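Local coordinates for DNA polymerase sliding clamp B (Sulfolobus tokodaii, PDB 3AIZ), which encircles DNA as part of a ring and tethers the DNA polymerase catalytic subunit and other processing proteins to it during replication, at residues A[141-149]-A[206-214]; A[150-161]-A[195-206]. One frame throughout, in Å; residues are numbered along the deposited sequence.

Overall arrangement
Interactions 1 and 2 share helix 202-211 and meet at Lys-206, their centres about 12 Å apart within the C-terminal half of the chain. Interaction 1 sets that helix against helix 140-150; interaction 2 holds its start against the connection leaving helix 140-150, and pairs the two strands attached to these helices. Each has a buried and a surface side. Between the helices, the buried part is an apolar cluster round Phe-209, and lysines occupy the exposed margin. Between the strands, backbone hydrogen bonds do most of the work, with apolar side chains underneath and charged ones outside. Helix packing thus depends on side-chain shape, strand pairing mainly on the main chain.

Interaction 1: A[141-149]-A[206-214]; sequences DVLKDIARD and KDVFKVTSI
The ring of Phe-209 lies beside Leu-143, which covers one of its faces toward the rim, while Ile-146 CG2 sits more distantly at the ring edge, near its plane. The leucine approaches obliquely: its CD2 stands 4.0 Å from the Phe-209 ring centroid, an off-centre CH-pi contact. Phe-209 CD2 also lies 3.4 Å from Leu-143 O. Ala-147 packs near the ring's stem, its CB 3.8 Å from Phe-209 CB. A second flat group, the guanidinium of Arg-148, carries Asp-145 OD1 over one face as a long charge pairing, while its NE grips Asp-149 OD1 from above the carboxylate plane. This network points away from helix 202-211, toward the subunit interface, where Asp-149 OD2 bonds Tyr-105 OH of a neighbouring subunit.

The two helices run roughly antiparallel, with 148° between the directions of the short segments and 7.4 Å between their axes. The small side chain of Ala-147 is consistent with so close an approach; its CB also faces Lys-206 O, and Lys-206 CG rests against Ala-147 O. Such a pair of helices packed on a curved sheet is the building unit of PCNA rings, whose helices line the central hole. Leu-143 crosses Thr-212 at about a right angle, touching OG1, and both side chains reach Val-218 of strand 218-223.

Where helix 202-211 ends, two hydroxyls fold back on its last carbonyls. Thr-212 OG1, between its backbone N and carbonyl carbon (chi1 72°), bonds Phe-209 O at 2.7 Å; Ser-213 OG reaches Lys-210 O at 3.1 Å, nearly straight along the carbonyl. The extended chain of Lys-144 lies over the turn, its CD 3.7 Å from Ser-213 CB. Its NZ comes within 5.1 Å of Lys-210 NZ, a gathering of positive charge consistent with a surface facing the DNA phosphates.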
loop_
_atom_site.group_PDB
_atom_site.type_symbol
_atom_site.label_atom_id
_atom_site.label_comp_id
_atom_site.label_asym_id
_atom_site.label_seq_id
_atom_site.Cartn_x
_atom_site.Cartn_y
_atom_site.Cartn_z
ATOM N N ASP A 141 -26.572 11.570 -11.286
ATOM C CA ASP A 141 -25.278 11.740 -11.937
ATOM C C ASP A 141 -25.290 12.920 -12.907
ATOM O O ASP A 141 -24.317 13.669 -13.002
ATOM C CB ASP A 141 -24.861 10.456 -12.657
ATOM C CG ASP A 141 -24.500 9.339 -11.694
ATOM O OD1 ASP A 141 -23.747 9.602 -10.730
ATOM O OD2 ASP A 141 -24.964 8.197 -11.900
ATOM N N VAL A 142 -26.398 13.083 -13.622
ATOM C CA VAL A 142 -26.542 14.192 -14.555
ATOM C C VAL A 142 -26.471 15.525 -13.822
ATOM O O VAL A 142 -25.724 16.421 -14.217
ATOM C CB VAL A 142 -27.867 14.114 -15.331
ATOM C CG1 VAL A 142 -28.002 15.309 -16.260
ATOM C CG2 VAL A 142 -27.950 12.811 -16.110
ATOM N N LEU A 143 -27.251 15.654 -12.754
ATOM C CA LEU A 143 -27.255 16.876 -11.959
ATOM C C LEU A 143 -25.865 17.158 -11.400
ATOM O O LEU A 143 -25.432 18.308 -11.335
ATOM C CB LEU A 143 -28.281 16.782 -10.828
ATOM C CG LEU A 143 -29.738 16.607 -11.264
ATOM C CD1 LEU A 143 -30.653 16.452 -10.059
ATOM C CD2 LEU A 143 -30.182 17.773 -12.134
ATOM N N LYS A 144 -25.165 16.100 -11.003
ATOM C CA LYS A 144 -23.796 16.233 -10.525
ATOM C C LYS A 144 -22.908 16.796 -11.630
ATOM O O LYS A 144 -22.085 17.676 -11.385
ATOM C CB LYS A 144 -23.259 14.884 -10.050
ATOM C CG LYS A 144 -21.880 14.948 -9.414
ATOM C CD LYS A 144 -21.482 13.595 -8.852
ATOM C CE LYS A 144 -20.177 13.674 -8.079
ATOM N NZ LYS A 144 -19.826 12.363 -7.462
ATOM N N ASP A 145 -23.084 16.287 -12.845
ATOM C CA ASP A 145 -22.346 16.788 -13.999
ATOM C C ASP A 145 -22.628 18.270 -14.224
ATOM O O ASP A 145 -21.715 19.054 -14.483
ATOM C CB ASP A 145 -22.693 15.987 -15.256
ATOM C CG ASP A 145 -22.119 14.582 -15.231
ATOM O OD1 ASP A 145 -21.131 14.356 -14.499
ATOM O OD2 ASP A 145 -22.649 13.706 -15.947
ATOM N N ILE A 146 -23.898 18.649 -14.123
ATOM C CA ILE A 146 -24.299 20.044 -14.266
ATOM C C ILE A 146 -23.690 20.906 -13.164
ATOM O O ILE A 146 -23.350 22.068 -13.386
ATOM C CB ILE A 146 -25.831 20.193 -14.250
ATOM C CG1 ILE A 146 -26.443 19.509 -15.474
ATOM C CG2 ILE A 146 -26.227 21.659 -14.209
ATOM C CD1 ILE A 146 -27.945 19.633 -15.555
ATOM N N ALA A 147 -23.550 20.331 -11.974
ATOM C CA ALA A 147 -22.930 21.034 -10.859
ATOM C C ALA A 147 -21.468 21.338 -11.174
ATOM O O ALA A 147 -20.971 22.425 -10.880
ATOM C CB ALA A 147 -23.044 20.218 -9.584
ATOM N N ARG A 148 -20.786 20.368 -11.773
ATOM C CA ARG A 148 -19.404 20.550 -12.197
ATOM C C ARG A 148 -19.306 21.659 -13.242
ATOM O O ARG A 148 -18.411 22.503 -13.185
ATOM C CB ARG A 148 -18.847 19.247 -12.765
ATOM C CG ARG A 148 -17.583 19.419 -13.588
ATOM C CD ARG A 148 -17.491 18.339 -14.648
ATOM N NE ARG A 148 -18.682 18.322 -15.492
ATOM C CZ ARG A 148 -19.007 17.323 -16.306
ATOM N NH1 ARG A 148 -18.230 16.251 -16.387
ATOM N NH2 ARG A 148 -20.113 17.392 -17.035
ATOM N N ASP A 149 -20.229 21.649 -14.196
ATOM C CA ASP A 149 -20.282 22.688 -15.216
ATOM C C ASP A 149 -20.433 24.058 -14.570
ATOM O O ASP A 149 -19.676 24.980 -14.864
ATOM C CB ASP A 149 -21.445 22.439 -16.177
ATOM C CG ASP A 149 -21.283 21.162 -16.972
ATOM O OD1 ASP A 149 -20.185 20.568 -16.931
ATOM O OD2 ASP A 149 -22.254 20.755 -17.643
ATOM N N LYS A 206 -25.085 23.963 -6.621
ATOM C CA LYS A 206 -23.961 23.080 -6.904
ATOM C C LYS A 206 -23.817 22.017 -5.819
ATOM O O LYS A 206 -23.794 20.821 -6.107
ATOM C CB LYS A 206 -22.669 23.892 -7.011
ATOM C CG LYS A 206 -21.441 23.085 -7.393
ATOM C CD LYS A 206 -20.168 23.812 -6.985
ATOM C CE LYS A 206 -20.203 25.274 -7.407
ATOM N NZ LYS A 206 -18.988 26.016 -6.964
ATOM N N ASP A 207 -23.723 22.463 -4.569
ATOM C CA ASP A 207 -23.591 21.558 -3.430
ATOM C C ASP A 207 -24.708 20.520 -3.392
ATOM O O ASP A 207 -24.451 19.325 -3.247
ATOM C CB ASP A 207 -23.575 22.345 -2.118
ATOM C CG ASP A 207 -22.337 23.207 -1.971
ATOM O OD1 ASP A 207 -21.421 23.083 -2.812
ATOM O OD2 ASP A 207 -22.281 24.005 -1.012
ATOM N N VAL A 208 -25.947 20.987 -3.517
ATOM C CA VAL A 208 -27.106 20.104 -3.509
ATOM C C VAL A 208 -27.045 19.092 -4.648
ATOM O O VAL A 208 -27.106 17.883 -4.420
ATOM C CB VAL A 208 -28.422 20.901 -3.614
ATOM C CG1 VAL A 208 -29.607 19.956 -3.757
ATOM C CG2 VAL A 208 -28.595 21.799 -2.401
ATOM N N PHE A 209 -26.926 19.593 -5.874
ATOM C CA PHE A 209 -26.872 18.742 -7.057
ATOM C C PHE A 209 -25.833 17.635 -6.925
ATOM O O PHE A 209 -26.095 16.483 -7.271
ATOM C CB PHE A 209 -26.592 19.580 -8.306
ATOM C CG PHE A 209 -27.830 20.126 -8.957
ATOM C CD1 PHE A 209 -28.966 20.381 -8.209
ATOM C CD2 PHE A 209 -27.856 20.388 -10.317
ATOM C CE1 PHE A 209 -30.106 20.882 -8.805
ATOM C CE2 PHE A 209 -28.993 20.891 -10.919
ATOM C CZ PHE A 209 -30.119 21.139 -10.163
ATOM N N LYS A 210 -24.656 17.990 -6.421
ATOM C CA LYS A 210 -23.573 17.029 -6.251
ATOM C C LYS A 210 -24.004 15.884 -5.337
ATOM O O LYS A 210 -23.624 14.733 -5.545
ATOM C CB LYS A 210 -22.330 17.725 -5.692
ATOM C CG LYS A 210 -21.096 16.843 -5.596
ATOM C CD LYS A 210 -19.871 17.664 -5.213
ATOM C CE LYS A 210 -18.642 16.785 -5.020
ATOM N NZ LYS A 210 -18.799 15.841 -3.875
ATOM N N VAL A 211 -24.810 16.211 -4.333
ATOM C CA VAL A 211 -25.285 15.227 -3.365
ATOM C C VAL A 211 -26.328 14.279 -3.958
ATOM O O VAL A 211 -26.393 13.107 -3.590
ATOM C CB VAL A 211 -25.877 15.918 -2.117
ATOM C CG1 VAL A 211 -26.608 14.914 -1.241
ATOM C CG2 VAL A 211 -24.783 16.624 -1.334
ATOM N N THR A 212 -27.137 14.789 -4.881
ATOM C CA THR A 212 -28.238 14.016 -5.447
ATOM C C THR A 212 -27.769 12.814 -6.264
ATOM O O THR A 212 -28.589 12.039 -6.755
ATOM C CB THR A 212 -29.143 14.889 -6.337
ATOM O OG1 THR A 212 -28.455 15.214 -7.552
ATOM C CG2 THR A 212 -29.532 16.167 -5.614
ATOM N N SER A 213 -26.457 12.662 -6.411
ATOM C CA SER A 213 -25.906 11.562 -7.198
ATOM C C SER A 213 -26.181 10.203 -6.556
ATOM O O SER A 213 -26.120 9.171 -7.224
ATOM C CB SER A 213 -24.401 11.751 -7.419
ATOM O OG SER A 213 -23.690 11.711 -6.194
ATOM N N ILE A 214 -26.492 10.210 -5.262
ATOM C CA ILE A 214 -26.778 8.976 -4.535
ATOM C C ILE A 214 -28.121 8.374 -4.943
ATOM O O ILE A 214 -28.489 7.289 -4.492
ATOM C CB ILE A 214 -26.784 9.203 -3.009
ATOM C CG1 ILE A 214 -28.007 10.029 -2.597
ATOM C CG2 ILE A 214 -25.491 9.869 -2.561
ATOM C CD1 ILE A 214 -28.100 10.282 -1.109
#

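Interaction 2: A[150-161]-A[195-206]; sequences LSLVGEEVEISA and PSKAVYSIEVLK
Ile-202 fills the tight end of this contact, its side chain lodged between Leu-150, Gly-154 and Val-157. With CG1 anti to the carbonyl carbon (chi1 -67°), that branch turns onto Val-157 CG2, crossing it at about a right angle, while CG2 rests 3.9 Å from Leu-150 CB. Leu-205 joins from one helical turn on, its CD2 3.9 Å from Val-157 CB, and Lys-206 CE lies against Ser-151 CB. Further along the buried face, Ile-159 CG2 meets the edge of the Tyr-200 ring in its plane; the tyrosine hydroxyl bonds Ile-226 O.

The other face is looser. Glu-156 crosses Val-199 obliquely, its CB and OE1 both near Val-199 CG1, and Glu-158 slants over Lys-197, whose NZ stays 4.0 Å from Glu-158 OE2, beyond a salt bridge.

Between the faces, strands 156-161 and 196-201 pair antiparallel through six hydrogen bonds, such as Tyr-200 N to Val-157 O at 2.9 Å. A weak bond from Ile-202 N to Glu-155 O continues the pairing past Ser-201, the helix N-cap.

The main chain therefore sets the register, the apolar side chains seat the helix start against the strand, and the charges on the outer face probably add only modest attraction.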
loop_
_atom_site.group_PDB
_atom_site.type_symbol
_atom_site.label_atom_id
_atom_site.label_comp_id
_atom_site.label_asym_id
_atom_site.label_seq_id
_atom_site.Cartn_x
_atom_site.Cartn_y
_atom_site.Cartn_z
ATOM N N LEU A 150 -21.418 24.179 -13.685
ATOM C CA LEU A 150 -21.702 25.445 -13.018
ATOM C C LEU A 150 -20.523 25.931 -12.179
ATOM O O LEU A 150 -20.300 27.134 -12.051
ATOM C CB LEU A 150 -22.957 25.321 -12.149
ATOM C CG LEU A 150 -24.254 25.034 -12.911
ATOM C CD1 LEU A 150 -25.386 24.692 -11.954
ATOM C CD2 LEU A 150 -24.629 26.208 -13.804
ATOM N N SER A 151 -19.768 24.994 -11.614
ATOM C CA SER A 151 -18.618 25.347 -10.789
ATOM C C SER A 151 -17.483 25.904 -11.644
ATOM O O SER A 151 -16.398 26.199 -11.140
ATOM C CB SER A 151 -18.127 24.139 -9.991
ATOM O OG SER A 151 -17.447 23.219 -10.826
ATOM N N LEU A 152 -17.740 26.045 -12.940
ATOM C CA LEU A 152 -16.746 26.587 -13.856
ATOM C C LEU A 152 -17.019 28.045 -14.207
ATOM O O LEU A 152 -16.103 28.864 -14.231
ATOM C CB LEU A 152 -16.677 25.755 -15.138
ATOM C CG LEU A 152 -15.979 24.397 -15.049
ATOM C CD1 LEU A 152 -16.056 23.672 -16.383
ATOM C CD2 LEU A 152 -14.536 24.571 -14.614
ATOM N N VAL A 153 -18.280 28.369 -14.470
ATOM C CA VAL A 153 -18.614 29.677 -15.025
ATOM C C VAL A 153 -19.290 30.644 -14.048
ATOM O O VAL A 153 -18.622 31.325 -13.272
ATOM C CB VAL A 153 -19.492 29.540 -16.285
ATOM C CG1 VAL A 153 -19.468 30.831 -17.083
ATOM C CG2 VAL A 153 -19.012 28.381 -17.138
ATOM N N GLY A 154 -20.617 30.695 -14.095
ATOM C CA GLY A 154 -21.371 31.773 -13.475
ATOM C C GLY A 154 -21.345 31.884 -11.964
ATOM O O GLY A 154 -20.534 31.252 -11.286
ATOM N N GLU A 155 -22.247 32.710 -11.440
ATOM C CA GLU A 155 -22.405 32.892 -10.003
ATOM C C GLU A 155 -23.877 32.734 -9.625
ATOM O O GLU A 155 -24.211 32.464 -8.471
ATOM C CB GLU A 155 -21.881 34.265 -9.576
ATOM C CG GLU A 155 -21.769 34.452 -8.070
ATOM C CD GLU A 155 -20.953 35.678 -7.693
ATOM O OE1 GLU A 155 -20.342 36.288 -8.597
ATOM O OE2 GLU A 155 -20.919 36.026 -6.494
ATOM N N GLU A 156 -24.749 32.901 -10.615
ATOM C CA GLU A 156 -26.177 32.659 -10.450
ATOM C C GLU A 156 -26.690 31.787 -11.588
ATOM O O GLU A 156 -26.415 32.057 -12.757
ATOM C CB GLU A 156 -26.956 33.973 -10.440
ATOM C CG GLU A 156 -26.712 34.853 -9.231
ATOM C CD GLU A 156 -27.579 36.098 -9.248
ATOM O OE1 GLU A 156 -28.303 36.302 -10.246
ATOM O OE2 GLU A 156 -27.538 36.869 -8.264
ATOM N N VAL A 157 -27.439 30.745 -11.246
ATOM C CA VAL A 157 -28.040 29.884 -12.254
ATOM C C VAL A 157 -29.468 30.317 -12.541
ATOM O O VAL A 157 -30.274 30.469 -11.624
ATOM C CB VAL A 157 -28.073 28.414 -11.804
ATOM C CG1 VAL A 157 -28.702 27.549 -12.884
ATOM C CG2 VAL A 157 -26.678 27.925 -11.482
ATOM N N GLU A 158 -29.779 30.520 -13.815
ATOM C CA GLU A 158 -31.151 30.799 -14.216
ATOM C C GLU A 158 -31.772 29.572 -14.869
ATOM O O GLU A 158 -31.438 29.223 -16.000
ATOM C CB GLU A 158 -31.216 31.991 -15.172
ATOM C CG GLU A 158 -32.588 32.187 -15.799
ATOM C CD GLU A 158 -32.679 33.451 -16.627
ATOM O OE1 GLU A 158 -32.235 34.515 -16.142
ATOM O OE2 GLU A 158 -33.203 33.383 -17.760
ATOM N N ILE A 159 -32.667 28.914 -14.144
ATOM C CA ILE A 159 -33.370 27.760 -14.684
ATOM C C ILE A 159 -34.745 28.179 -15.194
ATOM O O ILE A 159 -35.451 28.951 -14.546
ATOM C CB ILE A 159 -33.500 26.627 -13.642
ATOM C CG1 ILE A 159 -34.041 25.355 -14.296
ATOM C CG2 ILE A 159 -34.383 27.057 -12.482
ATOM C CD1 ILE A 159 -33.984 24.137 -13.400
ATOM N N SER A 160 -35.112 27.680 -16.369
ATOM C CA SER A 160 -36.390 28.020 -16.979
ATOM C C SER A 160 -36.826 26.911 -17.923
ATOM O O SER A 160 -35.994 26.189 -18.465
ATOM C CB SER A 160 -36.289 29.343 -17.740
ATOM O OG SER A 160 -35.420 29.225 -18.851
ATOM N N ALA A 161 -38.132 26.776 -18.122
ATOM C CA ALA A 161 -38.642 25.696 -18.955
ATOM C C ALA A 161 -39.878 26.087 -19.749
ATOM O O ALA A 161 -40.741 26.813 -19.261
ATOM C CB ALA A 161 -38.929 24.464 -18.103
ATOM N N PRO A 195 -44.913 27.628 -18.702
ATOM C CA PRO A 195 -43.564 28.193 -18.816
ATOM C C PRO A 195 -43.158 28.905 -17.532
ATOM O O PRO A 195 -43.884 29.780 -17.061
ATOM C CB PRO A 195 -43.709 29.199 -19.958
ATOM C CG PRO A 195 -44.794 28.637 -20.806
ATOM C CD PRO A 195 -45.759 27.976 -19.857
ATOM N N SER A 196 -42.012 28.528 -16.972
ATOM C CA SER A 196 -41.569 29.084 -15.700
ATOM C C SER A 196 -40.086 29.433 -15.718
ATOM O O SER A 196 -39.324 28.910 -16.529
ATOM C CB SER A 196 -41.861 28.106 -14.561
ATOM O OG SER A 196 -43.234 27.757 -14.530
ATOM N N LYS A 197 -39.683 30.318 -14.812
ATOM C CA LYS A 197 -38.301 30.773 -14.745
ATOM C C LYS A 197 -37.933 31.254 -13.346
ATOM O O LYS A 197 -38.714 31.944 -12.692
ATOM C CB LYS A 197 -38.055 31.884 -15.769
ATOM C CG LYS A 197 -36.777 32.672 -15.537
ATOM C CD LYS A 197 -36.259 33.279 -16.832
ATOM C CE LYS A 197 -37.323 34.117 -17.525
ATOM N NZ LYS A 197 -36.855 34.610 -18.852
ATOM N N ALA A 198 -36.740 30.885 -12.893
ATOM C CA ALA A 198 -36.259 31.295 -11.579
ATOM C C ALA A 198 -34.738 31.349 -11.549
ATOM O O ALA A 198 -34.068 30.766 -12.400
ATOM C CB ALA A 198 -36.777 30.351 -10.508
ATOM N N VAL A 199 -34.198 32.054 -10.562
ATOM C CA VAL A 199 -32.755 32.165 -10.396
ATOM C C VAL A 199 -32.346 31.633 -9.027
ATOM O O VAL A 199 -33.038 31.862 -8.036
ATOM C CB VAL A 199 -32.290 33.626 -10.529
ATOM C CG1 VAL A 199 -30.779 33.720 -10.400
ATOM C CG2 VAL A 199 -32.752 34.206 -11.852
ATOM N N TYR A 200 -31.225 30.919 -8.973
ATOM C CA TYR A 200 -30.738 30.364 -7.714
ATOM C C TYR A 200 -29.230 30.531 -7.570
ATOM O O TYR A 200 -28.516 30.698 -8.559
ATOM C CB TYR A 200 -31.106 28.884 -7.599
ATOM C CG TYR A 200 -32.579 28.610 -7.779
ATOM C CD1 TYR A 200 -33.079 28.178 -8.999
ATOM C CD2 TYR A 200 -33.472 28.790 -6.731
ATOM C CE1 TYR A 200 -34.424 27.929 -9.169
ATOM C CE2 TYR A 200 -34.820 28.544 -6.891
ATOM C CZ TYR A 200 -35.291 28.113 -8.113
ATOM O OH TYR A 200 -36.633 27.865 -8.279
ATOM N N SER A 201 -28.752 30.482 -6.332
ATOM C CA SER A 201 -27.325 30.580 -6.053
ATOM C C SER A 201 -26.583 29.353 -6.576
ATOM O O SER A 201 -26.976 28.220 -6.301
ATOM C CB SER A 201 -27.089 30.732 -4.550
ATOM O OG SER A 201 -25.706 30.708 -4.245
ATOM N N ILE A 202 -25.512 29.582 -7.331
ATOM C CA ILE A 202 -24.703 28.486 -7.851
ATOM C C ILE A 202 -24.039 27.716 -6.719
ATOM O O ILE A 202 -23.958 26.491 -6.755
ATOM C CB ILE A 202 -23.620 28.977 -8.827
ATOM C CG1 ILE A 202 -24.262 29.528 -10.097
ATOM C CG2 ILE A 202 -22.663 27.848 -9.180
ATOM C CD1 ILE A 202 -23.361 29.466 -11.304
ATOM N N GLU A 203 -23.564 28.445 -5.715
ATOM C CA GLU A 203 -22.932 27.830 -4.554
ATOM C C GLU A 203 -23.839 26.771 -3.941
ATOM O O GLU A 203 -23.402 25.662 -3.636
ATOM C CB GLU A 203 -22.588 28.892 -3.508
ATOM C CG GLU A 203 -21.553 29.906 -3.970
ATOM C CD GLU A 203 -20.183 29.288 -4.172
ATOM O OE1 GLU A 203 -19.889 28.265 -3.516
ATOM O OE2 GLU A 203 -19.398 29.827 -4.982
ATOM N N VAL A 204 -25.110 27.118 -3.771
ATOM C CA VAL A 204 -26.065 26.223 -3.133
ATOM C C VAL A 204 -26.532 25.126 -4.082
ATOM O O VAL A 204 -26.541 23.948 -3.725
ATOM C CB VAL A 204 -27.287 26.991 -2.612
ATOM C CG1 VAL A 204 -28.213 26.054 -1.856
ATOM C CG2 VAL A 204 -26.841 28.140 -1.723
ATOM N N LEU A 205 -26.921 25.518 -5.289
ATOM C CA LEU A 205 -27.410 24.566 -6.277
ATOM C C LEU A 205 -26.341 23.528 -6.614
ATOM O O LEU A 205 -26.646 22.361 -6.857
ATOM C CB LEU A 205 -27.857 25.296 -7.543
ATOM C CG LEU A 205 -28.770 24.504 -8.478
ATOM C CD1 LEU A 205 -30.076 24.182 -7.774
ATOM C CD2 LEU A 205 -29.028 25.275 -9.761
ATOM N N LYS A 206 -25.085 23.963 -6.621
ATOM C CA LYS A 206 -23.961 23.080 -6.904
ATOM C C LYS A 206 -23.817 22.017 -5.819
ATOM O O LYS A 206 -23.794 20.821 -6.107
ATOM C CB LYS A 206 -22.669 23.892 -7.011
ATOM C CG LYS A 206 -21.441 23.085 -7.393
ATOM C CD LYS A 206 -20.168 23.812 -6.985
ATOM C CE LYS A 206 -20.203 25.274 -7.407
ATOM N NZ LYS A 206 -18.988 26.016 -6.964
#